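Local atomic coordinates of TqaL (Neurospora crassa, PDB entry 7EEH), a protein that belongs to the 2OG-Fe dioxygenase family of the cupin clan and holds an iron(III) ion. Residues L44-L58 with L124-F136. The protein carries 1 engineered substitution. Numbering follows the deposited sequence.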
# COMPACT_ATOMS: atom_id res chain seq x y z
N LEU B 44 8.99 -4.55 -7.63
CA LEU B 44 9.58 -5.45 -6.65
C LEU B 44 11.10 -5.38 -6.69
O LEU B 44 11.75 -5.30 -5.64
CB LEU B 44 9.09 -6.89 -6.90
CG LEU B 44 7.57 -7.07 -6.81
CD1 LEU B 44 7.15 -8.50 -7.00
CD2 LEU B 44 7.08 -6.56 -5.47
N LEU B 45 11.69 -5.43 -7.89
CA LEU B 45 13.15 -5.39 -7.98
C LEU B 45 13.69 -4.04 -7.52
O LEU B 45 14.72 -3.99 -6.84
CB LEU B 45 13.60 -5.70 -9.41
CG LEU B 45 13.27 -7.10 -9.95
CD1 LEU B 45 14.05 -7.39 -11.23
CD2 LEU B 45 13.54 -8.16 -8.91
N LEU B 46 13.02 -2.95 -7.89
CA LEU B 46 13.41 -1.64 -7.37
C LEU B 46 13.39 -1.63 -5.85
O LEU B 46 14.34 -1.18 -5.20
CB LEU B 46 12.47 -0.56 -7.91
CG LEU B 46 12.62 -0.23 -9.40
CD1 LEU B 46 11.51 0.70 -9.87
CD2 LEU B 46 13.97 0.40 -9.65
N GLY B 47 12.30 -2.14 -5.25
CA GLY B 47 12.20 -2.18 -3.81
C GLY B 47 13.32 -2.97 -3.17
O GLY B 47 13.74 -2.65 -2.06
N LEU B 48 13.82 -3.99 -3.86
CA LEU B 48 14.90 -4.81 -3.36
C LEU B 48 16.27 -4.16 -3.52
O LEU B 48 17.23 -4.63 -2.91
CB LEU B 48 14.95 -6.17 -4.07
CG LEU B 48 13.74 -7.03 -3.82
CD1 LEU B 48 13.88 -8.45 -4.45
CD2 LEU B 48 13.67 -6.96 -2.30
N GLY B 49 16.38 -3.14 -4.36
CA GLY B 49 17.67 -2.51 -4.55
C GLY B 49 18.14 -2.36 -5.99
O GLY B 49 19.23 -1.83 -6.21
N ALA B 50 17.35 -2.82 -6.97
CA ALA B 50 17.74 -2.65 -8.37
C ALA B 50 17.76 -1.17 -8.74
O ALA B 50 16.84 -0.42 -8.38
CB ALA B 50 16.77 -3.38 -9.29
N THR B 51 18.78 -0.74 -9.49
CA THR B 51 18.79 0.62 -10.00
C THR B 51 18.19 0.65 -11.39
O THR B 51 18.23 -0.35 -12.13
CB THR B 51 20.20 1.22 -10.02
OG1 THR B 51 21.00 0.57 -11.02
CG2 THR B 51 20.86 1.05 -8.66
N ARG B 52 17.60 1.78 -11.75
CA ARG B 52 17.01 1.88 -13.09
C ARG B 52 18.07 1.80 -14.17
O ARG B 52 17.79 1.33 -15.28
CB ARG B 52 16.21 3.17 -13.23
CG ARG B 52 15.21 3.34 -12.12
CD ARG B 52 13.87 3.77 -12.67
NE ARG B 52 13.09 4.41 -11.62
CZ ARG B 52 11.79 4.22 -11.44
NH1 ARG B 52 11.13 3.40 -12.24
NH2 ARG B 52 11.16 4.85 -10.45
N ALA B 53 19.29 2.24 -13.88
CA ALA B 53 20.37 2.06 -14.84
C ALA B 53 20.67 0.58 -15.06
O ALA B 53 20.86 0.14 -16.20
CB ALA B 53 21.62 2.81 -14.37
N ASP B 54 20.68 -0.21 -13.98
CA ASP B 54 20.95 -1.63 -14.12
C ASP B 54 19.79 -2.37 -14.78
O ASP B 54 20.03 -3.35 -15.50
CB ASP B 54 21.28 -2.23 -12.76
CG ASP B 54 22.73 -2.00 -12.37
OD1 ASP B 54 23.51 -1.63 -13.27
OD2 ASP B 54 23.07 -2.18 -11.20
N LEU B 55 18.55 -1.96 -14.52
CA LEU B 55 17.43 -2.54 -15.26
C LEU B 55 17.58 -2.28 -16.75
O LEU B 55 17.32 -3.17 -17.57
CB LEU B 55 16.10 -1.98 -14.74
CG LEU B 55 15.67 -2.46 -13.35
CD1 LEU B 55 14.75 -1.44 -12.72
CD2 LEU B 55 15.01 -3.82 -13.42
N ASP B 56 18.00 -1.07 -17.13
CA ASP B 56 18.31 -0.80 -18.54
C ASP B 56 19.43 -1.70 -19.04
O ASP B 56 19.32 -2.32 -20.10
CB ASP B 56 18.72 0.66 -18.72
CG ASP B 56 17.56 1.61 -18.67
OD1 ASP B 56 16.41 1.17 -18.91
OD2 ASP B 56 17.79 2.80 -18.38
N ALA B 57 20.53 -1.77 -18.29
CA ALA B 57 21.68 -2.54 -18.74
C ALA B 57 21.39 -4.03 -18.84
O ALA B 57 22.06 -4.74 -19.58
CB ALA B 57 22.86 -2.31 -17.79
N LEU B 58 20.39 -4.51 -18.09
CA LEU B 58 19.99 -5.91 -18.20
C LEU B 58 19.44 -6.24 -19.58
O LEU B 58 19.48 -7.40 -20.00
CB LEU B 58 18.96 -6.22 -17.11
CG LEU B 58 18.92 -7.61 -16.50
CD1 LEU B 58 20.29 -8.04 -16.02
CD2 LEU B 58 17.87 -7.66 -15.34
N LEU B 124 26.99 -9.14 -15.68
CA LEU B 124 25.70 -9.64 -15.24
C LEU B 124 25.63 -9.73 -13.72
O LEU B 124 24.74 -9.13 -13.10
CB LEU B 124 25.39 -11.01 -15.86
CG LEU B 124 24.03 -11.62 -15.45
CD1 LEU B 124 22.88 -10.69 -15.81
CD2 LEU B 124 23.82 -12.97 -16.09
N GLN B 125 26.57 -10.45 -13.10
CA GLN B 125 26.41 -10.81 -11.69
C GLN B 125 26.58 -9.63 -10.74
O GLN B 125 26.16 -9.72 -9.60
CB GLN B 125 27.36 -11.95 -11.32
CG GLN B 125 28.84 -11.56 -11.23
CD GLN B 125 29.65 -12.62 -10.50
OE1 GLN B 125 29.12 -13.66 -10.11
NE2 GLN B 125 30.95 -12.38 -10.34
N LEU B 126 27.18 -8.52 -11.17
CA LEU B 126 27.18 -7.32 -10.34
C LEU B 126 26.06 -6.34 -10.70
O LEU B 126 25.96 -5.27 -10.09
CB LEU B 126 28.54 -6.62 -10.40
CG LEU B 126 29.76 -7.45 -9.95
CD1 LEU B 126 31.02 -6.57 -9.82
CD2 LEU B 126 29.48 -8.20 -8.65
N ASN B 127 25.24 -6.67 -11.69
CA ASN B 127 24.07 -5.88 -12.01
C ASN B 127 23.06 -6.01 -10.86
O ASN B 127 22.68 -7.12 -10.49
CB ASN B 127 23.50 -6.38 -13.34
CG ASN B 127 22.25 -5.65 -13.77
OD1 ASN B 127 21.23 -5.67 -13.07
ND2 ASN B 127 22.31 -5.02 -14.93
N THR B 128 22.67 -4.87 -10.27
CA THR B 128 21.80 -4.92 -9.09
C THR B 128 20.40 -5.44 -9.39
O THR B 128 19.70 -5.87 -8.46
CB THR B 128 21.69 -3.54 -8.44
OG1 THR B 128 21.07 -2.63 -9.36
CG2 THR B 128 23.06 -3.03 -8.04
N ALA B 129 19.94 -5.36 -10.64
CA ALA B 129 18.67 -5.96 -11.00
C ALA B 129 18.79 -7.47 -11.08
O ALA B 129 17.92 -8.20 -10.57
CB ALA B 129 18.14 -5.40 -12.33
N PHE B 130 19.86 -7.97 -11.70
CA PHE B 130 20.11 -9.41 -11.64
C PHE B 130 20.21 -9.89 -10.20
O PHE B 130 19.64 -10.94 -9.85
CB PHE B 130 21.40 -9.78 -12.39
CG PHE B 130 21.86 -11.20 -12.13
CD1 PHE B 130 21.30 -12.26 -12.83
CD2 PHE B 130 22.83 -11.47 -11.18
CE1 PHE B 130 21.71 -13.56 -12.59
CE2 PHE B 130 23.25 -12.77 -10.94
CZ PHE B 130 22.69 -13.82 -11.64
N GLN B 131 20.93 -9.15 -9.35
CA GLN B 131 21.04 -9.54 -7.94
C GLN B 131 19.67 -9.54 -7.28
O GLN B 131 19.36 -10.44 -6.49
CB GLN B 131 22.00 -8.62 -7.19
CG GLN B 131 23.44 -8.67 -7.73
CD GLN B 131 24.42 -7.82 -6.92
OE1 GLN B 131 24.02 -6.92 -6.20
NE2 GLN B 131 25.71 -8.13 -7.05
N ALA B 132 18.84 -8.55 -7.58
CA ALA B 132 17.49 -8.53 -7.03
C ALA B 132 16.70 -9.75 -7.48
O ALA B 132 15.91 -10.30 -6.70
CB ALA B 132 16.77 -7.25 -7.44
N LEU B 133 16.93 -10.22 -8.71
CA LEU B 133 16.26 -11.43 -9.17
C LEU B 133 16.65 -12.64 -8.33
O LEU B 133 15.79 -13.46 -8.00
CB LEU B 133 16.56 -11.70 -10.65
CG LEU B 133 15.67 -10.97 -11.66
CD1 LEU B 133 16.21 -11.11 -13.08
CD2 LEU B 133 14.21 -11.46 -11.57
N LEU B 134 17.93 -12.77 -7.98
CA LEU B 134 18.35 -13.87 -7.11
C LEU B 134 17.70 -13.77 -5.74
O LEU B 134 17.23 -14.76 -5.19
CB LEU B 134 19.88 -13.87 -6.97
CG LEU B 134 20.72 -14.46 -8.11
CD1 LEU B 134 22.18 -14.17 -7.84
CD2 LEU B 134 20.49 -15.96 -8.26
N VAL B 135 17.71 -12.57 -5.15
CA VAL B 135 17.10 -12.39 -3.84
C VAL B 135 15.62 -12.74 -3.91
O VAL B 135 15.09 -13.47 -3.06
CB VAL B 135 17.33 -10.95 -3.34
CG1 VAL B 135 16.66 -10.73 -2.03
CG2 VAL B 135 18.83 -10.69 -3.17
N PHE B 136 14.93 -12.24 -4.94
CA PHE B 136 13.52 -12.55 -5.15
C PHE B 136 13.26 -14.05 -5.09
O PHE B 136 12.38 -14.52 -4.36
CB PHE B 136 13.07 -11.98 -6.50
CG PHE B 136 11.68 -12.41 -6.96
CD1 PHE B 136 10.55 -11.68 -6.57
CD2 PHE B 136 11.51 -13.46 -7.84
CE1 PHE B 136 9.28 -12.03 -7.05
CE2 PHE B 136 10.26 -13.81 -8.32
CZ PHE B 136 9.14 -13.09 -7.92
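D54 meets the start of helix 128-136 mainly through OD2. Its CB sits between T128 OG1 (3.4 Å) and N127 OD1; OD1 stays about 4.0 Å from N127 ND2, while OD2 takes two bonds. T128 OG1 donates to the anti lone pair of OD2 at 2.8 Å, and T128 N reaches the same oxygen from above the carboxylate plane at 2.9 Å. An acid suits this place, since its charge probably gains from the N-terminal end of the helix. T128 OG1, set between backbone N and carbonyl carbon (chi1 63°), also accepts from T51 N, so one hydroxyl serves both D54 and the turn into helix 52-58. N127 caps its own helix through OD1 to F130 N, and its ND2 gives a nearly straight bond to D54 O (2.9 Å, 165°). Behind this polar end, small residues let the backbones close in: A50 CB rests 3.6 Å from A129 CA, and L45 CD2 packs on A132 CB. G49 closes helix 44-48 in a Schellman motif, its positive phi jamming any CB against L48 O. Helices 44-48 and 52-58 both cross helix 128-136 nearly at right angles, helix 12-31 packs against L44 and F136, and L58 and L133 touch strand 190-199 of the large antiparallel sheet.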